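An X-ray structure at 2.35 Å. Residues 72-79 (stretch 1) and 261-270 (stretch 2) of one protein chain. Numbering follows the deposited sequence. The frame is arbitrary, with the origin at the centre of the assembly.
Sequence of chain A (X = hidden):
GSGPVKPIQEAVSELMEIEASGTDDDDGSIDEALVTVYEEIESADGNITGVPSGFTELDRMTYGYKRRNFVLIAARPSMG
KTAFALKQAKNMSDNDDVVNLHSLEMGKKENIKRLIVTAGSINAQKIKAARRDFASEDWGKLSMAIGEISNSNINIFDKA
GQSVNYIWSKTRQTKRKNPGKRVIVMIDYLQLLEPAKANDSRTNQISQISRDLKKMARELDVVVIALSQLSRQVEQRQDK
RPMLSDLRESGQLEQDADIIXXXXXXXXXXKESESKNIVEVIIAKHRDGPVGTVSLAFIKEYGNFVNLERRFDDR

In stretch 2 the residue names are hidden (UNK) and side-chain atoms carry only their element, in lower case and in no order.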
# COMPACT_ATOMS: atom_id res chain seq x y z
N LEU A 72 -7.17 -0.25 0.86
CA LEU A 72 -7.13 -0.85 -0.44
C LEU A 72 -6.52 0.12 -1.46
O LEU A 72 -6.88 1.28 -1.52
CB LEU A 72 -8.56 -1.23 -0.84
CG LEU A 72 -8.70 -2.33 -1.87
CD1 LEU A 72 -8.42 -3.70 -1.21
CD2 LEU A 72 -10.09 -2.29 -2.47
N ILE A 73 -5.54 -0.38 -2.21
CA ILE A 73 -4.93 0.36 -3.31
C ILE A 73 -5.28 -0.44 -4.55
O ILE A 73 -4.71 -1.50 -4.81
CB ILE A 73 -3.39 0.50 -3.17
CG1 ILE A 73 -3.03 1.27 -1.90
CG2 ILE A 73 -2.82 1.23 -4.37
CD1 ILE A 73 -1.57 1.23 -1.54
N ALA A 74 -6.26 0.06 -5.28
CA ALA A 74 -6.72 -0.58 -6.49
C ALA A 74 -6.44 0.26 -7.75
O ALA A 74 -6.54 1.48 -7.76
CB ALA A 74 -8.19 -0.93 -6.37
N ALA A 75 -6.05 -0.41 -8.82
CA ALA A 75 -5.77 0.28 -10.08
C ALA A 75 -5.71 -0.73 -11.20
O ALA A 75 -5.38 -1.88 -10.98
CB ALA A 75 -4.44 1.04 -10.00
N ARG A 76 -6.04 -0.26 -12.39
CA ARG A 76 -5.78 -0.97 -13.63
C ARG A 76 -4.26 -1.15 -13.82
O ARG A 76 -3.46 -0.51 -13.12
CB ARG A 76 -6.41 -0.21 -14.79
CG ARG A 76 -7.94 -0.18 -14.75
CD ARG A 76 -8.54 -1.55 -15.06
NE ARG A 76 -8.05 -2.08 -16.33
CZ ARG A 76 -7.83 -3.36 -16.59
NH1 ARG A 76 -8.06 -4.31 -15.67
NH2 ARG A 76 -7.34 -3.71 -17.77
N PRO A 77 -3.85 -2.06 -14.73
CA PRO A 77 -2.41 -2.19 -15.01
C PRO A 77 -1.77 -0.88 -15.50
O PRO A 77 -2.43 -0.09 -16.19
CB PRO A 77 -2.36 -3.25 -16.11
CG PRO A 77 -3.63 -3.99 -16.00
CD PRO A 77 -4.64 -3.02 -15.51
N SER A 78 -0.51 -0.67 -15.14
CA SER A 78 0.30 0.44 -15.65
C SER A 78 0.00 1.80 -15.04
O SER A 78 0.46 2.82 -15.57
CB SER A 78 0.18 0.56 -17.18
OG SER A 78 0.84 -0.50 -17.84
N MET A 79 -0.77 1.84 -13.96
CA MET A 79 -1.07 3.10 -13.29
C MET A 79 -0.04 3.46 -12.21
O MET A 79 -0.05 4.57 -11.70
CB MET A 79 -2.46 3.05 -12.68
CG MET A 79 -3.58 2.69 -13.66
SD MET A 79 -3.93 3.90 -14.97
CE MET A 79 -5.69 3.70 -15.05
N UNK A 261 -7.91 3.74 -2.07
CA UNK A 261 -7.24 4.65 -2.97
C UNK A 261 -7.05 4.04 -4.36
O UNK A 261 -6.41 3.02 -4.52
o UNK A 261 -3.05 4.90 -0.70
c UNK A 261 -5.94 5.19 -2.35
o UNK A 261 -4.75 5.46 0.53
c UNK A 261 -4.28 4.93 -0.48
c UNK A 261 -5.23 4.24 -1.44
N UNK A 262 -7.70 4.67 -5.34
CA UNK A 262 -7.51 4.34 -6.74
C UNK A 262 -6.34 5.14 -7.31
O UNK A 262 -6.10 6.28 -6.89
c UNK A 262 -12.36 3.61 -6.89
c UNK A 262 -9.96 3.81 -7.24
c UNK A 262 -8.76 4.66 -7.56
c UNK A 262 -12.23 2.24 -6.72
c UNK A 262 -9.84 2.44 -7.09
c UNK A 262 -10.97 1.65 -6.81
c UNK A 262 -11.22 4.39 -7.14
N UNK A 263 -5.62 4.54 -8.24
CA UNK A 263 -4.60 5.23 -9.01
C UNK A 263 -5.04 5.35 -10.46
O UNK A 263 -5.59 4.42 -11.04
c UNK A 263 -2.27 4.69 -7.77
c UNK A 263 -2.84 5.32 -6.51
c UNK A 263 -3.26 4.49 -8.93
c UNK A 263 -1.68 3.35 -7.43
N UNK A 264 -4.81 6.52 -11.03
CA UNK A 264 -5.11 6.78 -12.42
C UNK A 264 -4.00 7.63 -12.97
O UNK A 264 -3.63 8.64 -12.38
c UNK A 264 -7.61 8.75 -16.45
o UNK A 264 -7.98 9.15 -17.70
c UNK A 264 -6.84 7.94 -13.90
c UNK A 264 -6.44 7.52 -12.51
c UNK A 264 -6.71 9.27 -14.30
c UNK A 264 -7.08 9.67 -15.56
c UNK A 264 -7.38 7.03 -14.80
c UNK A 264 -7.76 7.42 -16.07
N UNK A 265 -3.45 7.19 -14.09
CA UNK A 265 -2.37 7.90 -14.76
C UNK A 265 -2.88 8.32 -16.15
O UNK A 265 -2.91 7.52 -17.07
c UNK A 265 1.24 6.62 -15.31
n UNK A 265 1.96 6.72 -16.57
n UNK A 265 1.36 4.63 -17.36
c UNK A 265 -1.16 6.98 -14.84
n UNK A 265 2.66 6.02 -18.64
c UNK A 265 1.99 5.79 -17.52
c UNK A 265 0.13 7.64 -15.26
N UNK A 266 -3.32 9.58 -16.27
CA UNK A 266 -4.05 10.04 -17.47
C UNK A 266 -3.30 9.81 -18.79
O UNK A 266 -3.93 9.53 -19.81
c UNK A 266 -4.47 11.52 -17.35
c UNK A 266 -5.49 11.94 -18.43
o UNK A 266 -6.67 12.20 -18.11
o UNK A 266 -5.13 12.02 -19.61
N UNK A 267 -1.97 9.92 -18.75
CA UNK A 267 -1.17 9.86 -19.98
C UNK A 267 -0.94 8.44 -20.51
O UNK A 267 -0.40 8.27 -21.61
c UNK A 267 0.14 10.69 -19.88
o UNK A 267 0.89 9.04 -18.30
o UNK A 267 2.14 10.82 -18.58
c UNK A 267 1.12 10.14 -18.85
N UNK A 268 -1.37 7.44 -19.74
CA UNK A 268 -1.51 6.09 -20.25
C UNK A 268 -2.65 6.03 -21.26
O UNK A 268 -2.55 5.35 -22.27
c UNK A 268 -3.06 3.01 -19.84
c UNK A 268 -1.95 1.00 -20.57
c UNK A 268 -1.75 5.07 -19.13
c UNK A 268 -1.83 3.64 -19.63
o UNK A 268 -1.98 -0.31 -21.04
c UNK A 268 -3.13 1.70 -20.31
c UNK A 268 -0.67 2.91 -19.91
c UNK A 268 -0.72 1.61 -20.38
N UNK A 269 -3.73 6.75 -20.98
CA UNK A 269 -4.95 6.68 -21.77
C UNK A 269 -5.04 7.70 -22.92
O UNK A 269 -5.42 7.34 -24.04
c UNK A 269 -6.36 5.66 -18.62
c UNK A 269 -6.53 4.53 -17.83
c UNK A 269 -6.18 6.79 -20.86
o UNK A 269 -6.93 2.18 -17.65
c UNK A 269 -6.75 3.30 -18.43
c UNK A 269 -6.61 4.31 -20.58
c UNK A 269 -6.39 5.57 -20.00
c UNK A 269 -6.78 3.18 -19.80
N UNK A 270 -4.72 8.96 -22.63
CA UNK A 270 -4.69 9.98 -23.66
C UNK A 270 -3.27 10.49 -23.77
O UNK A 270 -2.72 11.03 -22.81
c UNK A 270 -5.67 11.11 -23.33
o UNK A 270 -5.71 13.48 -23.47
c UNK A 270 -5.32 12.43 -24.01
o UNK A 270 -4.64 12.44 -25.06
O HOH W 1 -6.94 2.52 -12.47

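Position 261 carries three side-chain carbons in a row, the third bearing two oxygens. That carboxylate after two methylenes makes it glutamate, E261; its CG lies 3.7 Å from I73 CG1, and its backbone N donates to L72 O at 2.7 Å (162° at the hydrogen).

Position 262 has one carbon leading to a six-carbon ring with no heteroatom, and A74 O sits near the ring plane, at its edge. This is phenylalanine, F262, whose CD1 is 3.8 Å from A74 CB.

Four carbons forked at the second mark position 263, with one fork tip 3.9 Å from I73 CG2 and the CB 3.8 Å from A75 CB: leucine, L263. The tip near I73 is CD2.

At position 264 a six-carbon ring follows one carbon and bears a single oxygen, the signature of tyrosine. Y264 starts away from stretch 1, yet its CD1 meets M79 CE at 3.7 Å.

Position 265 shows three carbons, a nitrogen, then a carbon with two more nitrogens, one of them 2.7 Å from S78 O. Only arginine has this guanidinium: R265, whose NH1 donates to S78 O near the plane of the group, while NE forms a salt bridge with an oxygen of 267.

Positions 266 and 267 each have two carbons, the second carrying two oxygens, and neither touches stretch 1. Both are aspartates, D266 and D267. D266 OD1 accepts a weak bond from Y264 OH at 3.3 Å; D267 OD1 is the oxygen paired with R265 NE, at 3.1 Å.

Position 268 has a ring of six carbons bearing one oxygen, a ring carbon lying 3.5 Å from S78 CB: tyrosine, Y268, the carbon being CE1. Position 269 repeats that atom pattern, its ring edge 3.0 Å from M79 CE, a tight approach; it is Y269, and the carbon is CE2. Position 270 has two carbons and a terminal oxygen pair, out of reach of stretch 1: aspartate, D270.

The contact begins as a parallel ladder. I73 pairs with E261 and A74 with F262, and alternating bonds tie the strands: A74 N to E261 O at 3.1 Å, then L263 N to A74 O at 3.2 Å. Beyond it, a water bridges the backbones, accepting from R76 N at 2.9 Å and donating to L263 O at 2.7 Å. The type II turn R76–M79 then brings M79 back against stretch 2, where its SD accepts a weak bond from R265 N at 3.4 Å and its methyl reaches both Y264 and Y269.

Stretch 2, residues 261-270: EFLYRDDYYD
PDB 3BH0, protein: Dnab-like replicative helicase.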